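Local coordinates for ABC transporter, solute-binding protein (Staphylococcus aureus, PDB 6LKK) that binds glucose 6-phosphate in the cleft of a solute-binding-protein fold and probably acts as the sensor of this sugar for a two-component system, at residues S155-H158 / Q159-H163; L120-P123 / I124-G127. One frame throughout, in Å; residues are numbered along the deposited sequence.

Contact 1: residues S155-H158 / Q159-H163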
loop_
_atom_site.group_PDB
_atom_site.type_symbol
_atom_site.label_atom_id
_atom_site.label_comp_id
_atom_site.label_asym_id
_atom_site.label_seq_id
_atom_site.Cartn_x
_atom_site.Cartn_y
_atom_site.Cartn_z
ATOM N N SER A 155 1.125 -23.553 6.236
ATOM C CA SER A 155 2.392 -23.869 6.888
ATOM C C SER A 155 3.506 -22.941 6.420
ATOM O O SER A 155 4.411 -22.621 7.200
ATOM C CB SER A 155 2.763 -25.332 6.635
ATOM O OG SER A 155 2.792 -25.623 5.249
ATOM N N ASP A 156 3.456 -22.487 5.163
ATOM C CA ASP A 156 4.457 -21.539 4.682
ATOM C C ASP A 156 4.330 -20.199 5.395
ATOM O O ASP A 156 5.340 -19.548 5.689
ATOM C CB ASP A 156 4.328 -21.345 3.171
ATOM C CG ASP A 156 4.833 -22.536 2.380
ATOM O OD1 ASP A 156 5.737 -23.245 2.871
ATOM O OD2 ASP A 156 4.328 -22.759 1.258
ATOM N N VAL A 157 3.100 -19.763 5.670
ATOM C CA VAL A 157 2.900 -18.521 6.410
ATOM C C VAL A 157 3.443 -18.663 7.824
ATOM O O VAL A 157 4.179 -17.801 8.317
ATOM C CB VAL A 157 1.411 -18.132 6.415
ATOM C CG1 VAL A 157 1.179 -16.882 7.252
ATOM C CG2 VAL A 157 0.911 -17.915 4.992
ATOM N N HIS A 158 3.091 -19.760 8.497
ATOM C CA HIS A 158 3.531 -19.956 9.873
ATOM C C HIS A 158 5.045 -20.089 9.957
ATOM O O HIS A 158 5.665 -19.598 10.909
ATOM C CB HIS A 158 2.850 -21.187 10.468
ATOM C CG HIS A 158 1.385 -21.006 10.718
ATOM N ND1 HIS A 158 0.541 -22.058 11.001
ATOM C CD2 HIS A 158 0.617 -19.891 10.736
ATOM C CE1 HIS A 158 -0.685 -21.601 11.176
ATOM N NE2 HIS A 158 -0.668 -20.289 11.022
ATOM N N GLN A 159 5.661 -20.758 8.979
ATOM C CA GLN A 159 7.113 -20.897 9.001
ATOM C C GLN A 159 7.791 -19.535 8.946
ATOM O O GLN A 159 8.759 -19.286 9.674
ATOM C CB GLN A 159 7.591 -21.777 7.846
ATOM C CG GLN A 159 9.071 -22.132 7.945
ATOM C CD GLN A 159 9.559 -23.011 6.810
ATOM O OE1 GLN A 159 8.798 -23.376 5.913
ATOM N NE2 GLN A 159 10.841 -23.355 6.843
ATOM N N PHE A 160 7.291 -18.631 8.099
ATOM C CA PHE A 160 7.858 -17.288 8.054
ATOM C C PHE A 160 7.635 -16.558 9.371
ATOM O O PHE A 160 8.560 -15.950 9.925
ATOM C CB PHE A 160 7.257 -16.481 6.903
ATOM C CG PHE A 160 7.622 -15.029 6.963
ATOM C CD1 PHE A 160 8.835 -14.589 6.464
ATOM C CD2 PHE A 160 6.779 -14.112 7.569
ATOM C CE1 PHE A 160 9.189 -13.259 6.544
ATOM C CE2 PHE A 160 7.130 -12.780 7.653
ATOM C CZ PHE A 160 8.337 -12.355 7.142
ATOM N N GLN A 161 6.403 -16.590 9.884
ATOM C CA GLN A 161 6.097 -15.850 11.101
ATOM C C GLN A 161 6.932 -16.337 12.278
ATOM O O GLN A 161 7.323 -15.534 13.131
ATOM C CB GLN A 161 4.605 -15.955 11.414
ATOM C CG GLN A 161 3.727 -15.241 10.398
ATOM C CD GLN A 161 2.259 -15.272 10.765
ATOM O OE1 GLN A 161 1.719 -16.315 11.127
ATOM N NE2 GLN A 161 1.605 -14.120 10.675
ATOM N N ASN A 162 7.227 -17.637 12.337
ATOM C CA ASN A 162 8.093 -18.156 13.389
ATOM C C ASN A 162 9.550 -17.769 13.185
ATOM O O ASN A 162 10.361 -17.959 14.098
ATOM C CB ASN A 162 7.972 -19.679 13.466
ATOM C CG ASN A 162 6.609 -20.131 13.959
ATOM O OD1 ASN A 162 5.982 -19.463 14.780
ATOM N ND2 ASN A 162 6.145 -21.270 13.457
ATOM N N HIS A 163 9.896 -17.234 12.015
ATOM C CA HIS A 163 11.253 -16.820 11.696
ATOM C C HIS A 163 11.466 -15.321 11.859
ATOM O O HIS A 163 12.615 -14.869 11.842
ATOM C CB HIS A 163 11.581 -17.224 10.252
ATOM C CG HIS A 163 13.032 -17.493 10.002
ATOM N ND1 HIS A 163 13.655 -18.651 10.414
ATOM C CD2 HIS A 163 13.977 -16.762 9.365
ATOM C CE1 HIS A 163 14.925 -18.619 10.047
ATOM N NE2 HIS A 163 15.146 -17.482 9.410
HETATM O O HOH W 1 8.050 -22.100 3.553
#

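Contact 2: residues L120-P123 / I124-G127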
loop_
_atom_site.group_PDB
_atom_site.type_symbol
_atom_site.label_atom_id
_atom_site.label_comp_id
_atom_site.label_asym_id
_atom_site.label_seq_id
_atom_site.Cartn_x
_atom_site.Cartn_y
_atom_site.Cartn_z
ATOM N N LEU A 120 14.534 -15.707 2.993
ATOM C CA LEU A 120 14.353 -15.130 4.319
ATOM C C LEU A 120 14.367 -16.193 5.409
ATOM O O LEU A 120 14.571 -15.858 6.581
ATOM C CB LEU A 120 13.046 -14.338 4.376
ATOM C CG LEU A 120 12.974 -13.073 3.517
ATOM C CD1 LEU A 120 11.599 -12.440 3.644
ATOM C CD2 LEU A 120 14.053 -12.070 3.904
ATOM N N LEU A 121 14.172 -17.461 5.047
ATOM C CA LEU A 121 14.146 -18.554 6.006
ATOM C C LEU A 121 15.530 -19.112 6.313
ATOM O O LEU A 121 15.638 -20.040 7.120
ATOM C CB LEU A 121 13.249 -19.681 5.485
ATOM C CG LEU A 121 11.799 -19.296 5.195
ATOM C CD1 LEU A 121 11.032 -20.499 4.670
ATOM C CD2 LEU A 121 11.124 -18.728 6.433
ATOM N N GLN A 122 16.578 -18.583 5.696
ATOM C CA GLN A 122 17.923 -19.043 6.010
ATOM C C GLN A 122 18.171 -18.903 7.510
ATOM O O GLN A 122 17.831 -17.865 8.094
ATOM C CB GLN A 122 18.957 -18.247 5.219
ATOM C CG GLN A 122 19.023 -18.636 3.751
ATOM C CD GLN A 122 19.917 -17.723 2.942
ATOM O OE1 GLN A 122 21.045 -18.082 2.601
ATOM N NE2 GLN A 122 19.417 -16.535 2.622
ATOM N N PRO A 123 18.738 -19.917 8.172
ATOM C CA PRO A 123 18.890 -19.841 9.635
ATOM C C PRO A 123 19.611 -18.599 10.131
ATOM O O PRO A 123 19.282 -18.102 11.215
ATOM C CB PRO A 123 19.674 -21.118 9.961
ATOM C CG PRO A 123 19.259 -22.074 8.907
ATOM C CD PRO A 123 19.084 -21.254 7.658
ATOM N N ILE A 124 20.581 -18.075 9.377
ATOM C CA ILE A 124 21.334 -16.916 9.842
ATOM C C ILE A 124 20.426 -15.710 10.053
ATOM O O ILE A 124 20.779 -14.791 10.802
ATOM C CB ILE A 124 22.473 -16.591 8.847
ATOM C CG1 ILE A 124 23.418 -15.526 9.416
ATOM C CG2 ILE A 124 21.912 -16.134 7.505
ATOM C CD1 ILE A 124 24.242 -15.999 10.596
ATOM N N LEU A 125 19.254 -15.695 9.424
ATOM C CA LEU A 125 18.345 -14.560 9.487
ATOM C C LEU A 125 17.258 -14.713 10.542
ATOM O O LEU A 125 16.432 -13.808 10.690
ATOM C CB LEU A 125 17.696 -14.339 8.118
ATOM C CG LEU A 125 18.636 -13.904 6.990
ATOM C CD1 LEU A 125 17.905 -13.891 5.655
ATOM C CD2 LEU A 125 19.248 -12.539 7.274
ATOM N N LYS A 126 17.237 -15.820 11.283
ATOM C CA LYS A 126 16.153 -16.057 12.226
ATOM C C LYS A 126 16.097 -14.950 13.270
ATOM O O LYS A 126 17.118 -14.573 13.852
ATOM C CB LYS A 126 16.323 -17.409 12.914
ATOM C CG LYS A 126 15.208 -17.715 13.900
ATOM C CD LYS A 126 15.091 -19.198 14.181
ATOM C CE LYS A 126 14.144 -19.467 15.341
ATOM N NZ LYS A 126 12.743 -19.065 15.041
ATOM N N GLY A 127 14.892 -14.433 13.507
ATOM C CA GLY A 127 14.698 -13.350 14.448
ATOM C C GLY A 127 15.276 -12.019 14.026
ATOM O O GLY A 127 15.179 -11.052 14.790
#

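Contact 1: residues S155-H158 / Q159-H163
Helix 154-161 winds through Ser155-His158 into Gln159-His163, and residues one turn apart meet along its surface. Its core is a run of i to i+4 backbone bonds: Gln159 N to Ser155 O, Phe160 N to Asp156 O, Gln161 N to Val157 O at 3.0 Å, and Asn162 N to His158 O at 2.9 Å. On the outward side, one water ties Asp156 to Gln159, donating to Asp156 OD1 at 2.7 Å and to Gln159 OE1 at 2.8 Å. The two acceptor oxygens stay 4.3 Å apart, OD1 of Asp156 to OE1 of Gln159, so the water lets a carboxylate and an amide oxygen face each other. Gln159 suits the place because its long, extended chain reaches out beside Asp156 and turns OE1 toward the preceding turn, where the water lies. Gln161, on another side of the helix, runs back toward the preceding turn: with CG beside the backbone N (chi1 -67°), it lies alongside Val157, its CG 3.3 Å from Val157 O. Its OE1 ends at the edge of the His158 ring, 3.8 Å from CD2, and the amide and imidazole planes are almost parallel, 6° apart. The polar end of that ring is engaged elsewhere, its NE2 hydrogen-bonded to Ile293 O in the C-terminal helix 286-293. Asp156 OD2 likewise bonds to His151 ND1, linking this helix to the one before it. Val157 and Phe160 line the inner face, both resting on Met144 of helix 138-151, while the Phe160 ring also meets Tyr131 of strand 129-132 edge to face.

Contact 2: residues L120-P123 / I124-G127
Leu125 folds back over the start of the segment it follows, its CD1 lying 4.0 Å from Leu120 CA and its CB 3.8 Å from Leu120 O. With CG beside the backbone N (chi1 -66°), the isobutyl group is laid against the main chain of Leu120 instead of meeting the Leu120 side chain end on. The same CB sits 3.5 Å from Gln122 O, so the leucine lies on the inner side of the bend, close to two backbone carbonyls. Gln122 passes alongside: its CB approaches Ile124 CG2 at 4.3 Å, and its NE2 comes equally near Leu125 CD1. That amide nitrogen is held by Lys113 O and Asp119 O, which fixes the end of the chain near the leucine. The backbone underneath makes two overlapping type I turns, a short 3-10 turn in the loop between strands 92-105 and 129-132. Leu125 N bonds to Gln122 O at 2.9 Å, and Lys126 N to Pro123 O at 3.1 Å; both donors stand above the carbonyl planes, Lys126 N the further at 60° out of its plane, in keeping with the tight i to i+3 winding. Proline suits the first corner, since its ring holds phi near the value needed and it has no N-H to place. Ile124 turns its CG1 branch outward and Lys126 leaves the turn with CB 3.5 Å from Pro123 O, both on exposed ground. Leu120 and Leu125 face inward, both touching Ile114, with Leu120 continuing onto Ala184 and Leu186 of strand 184-188.

Contact 2 comes first along the chain, yet its turn lies against the end of contact 1, with the two centres 11 Å apart. His163 joins them twice: its NE2 probably bonds to Gln122 O at 3.0 Å, and its backbone O probably accepts from Gly127 N at 2.9 Å. Lys126 NZ also comes within 2.8 Å of Asn162 O, and, beside these polar links, the Leu120 side chain packs on Phe160. Both contacts lie at the periphery, away from the sugar phosphate. The Phe160 side chain is about 14 Å from the bound glucose 6-phosphate and about 10 Å from that of the ligand-binding Thr139. The side chain of Leu120 is about 12 Å from that of Thr139.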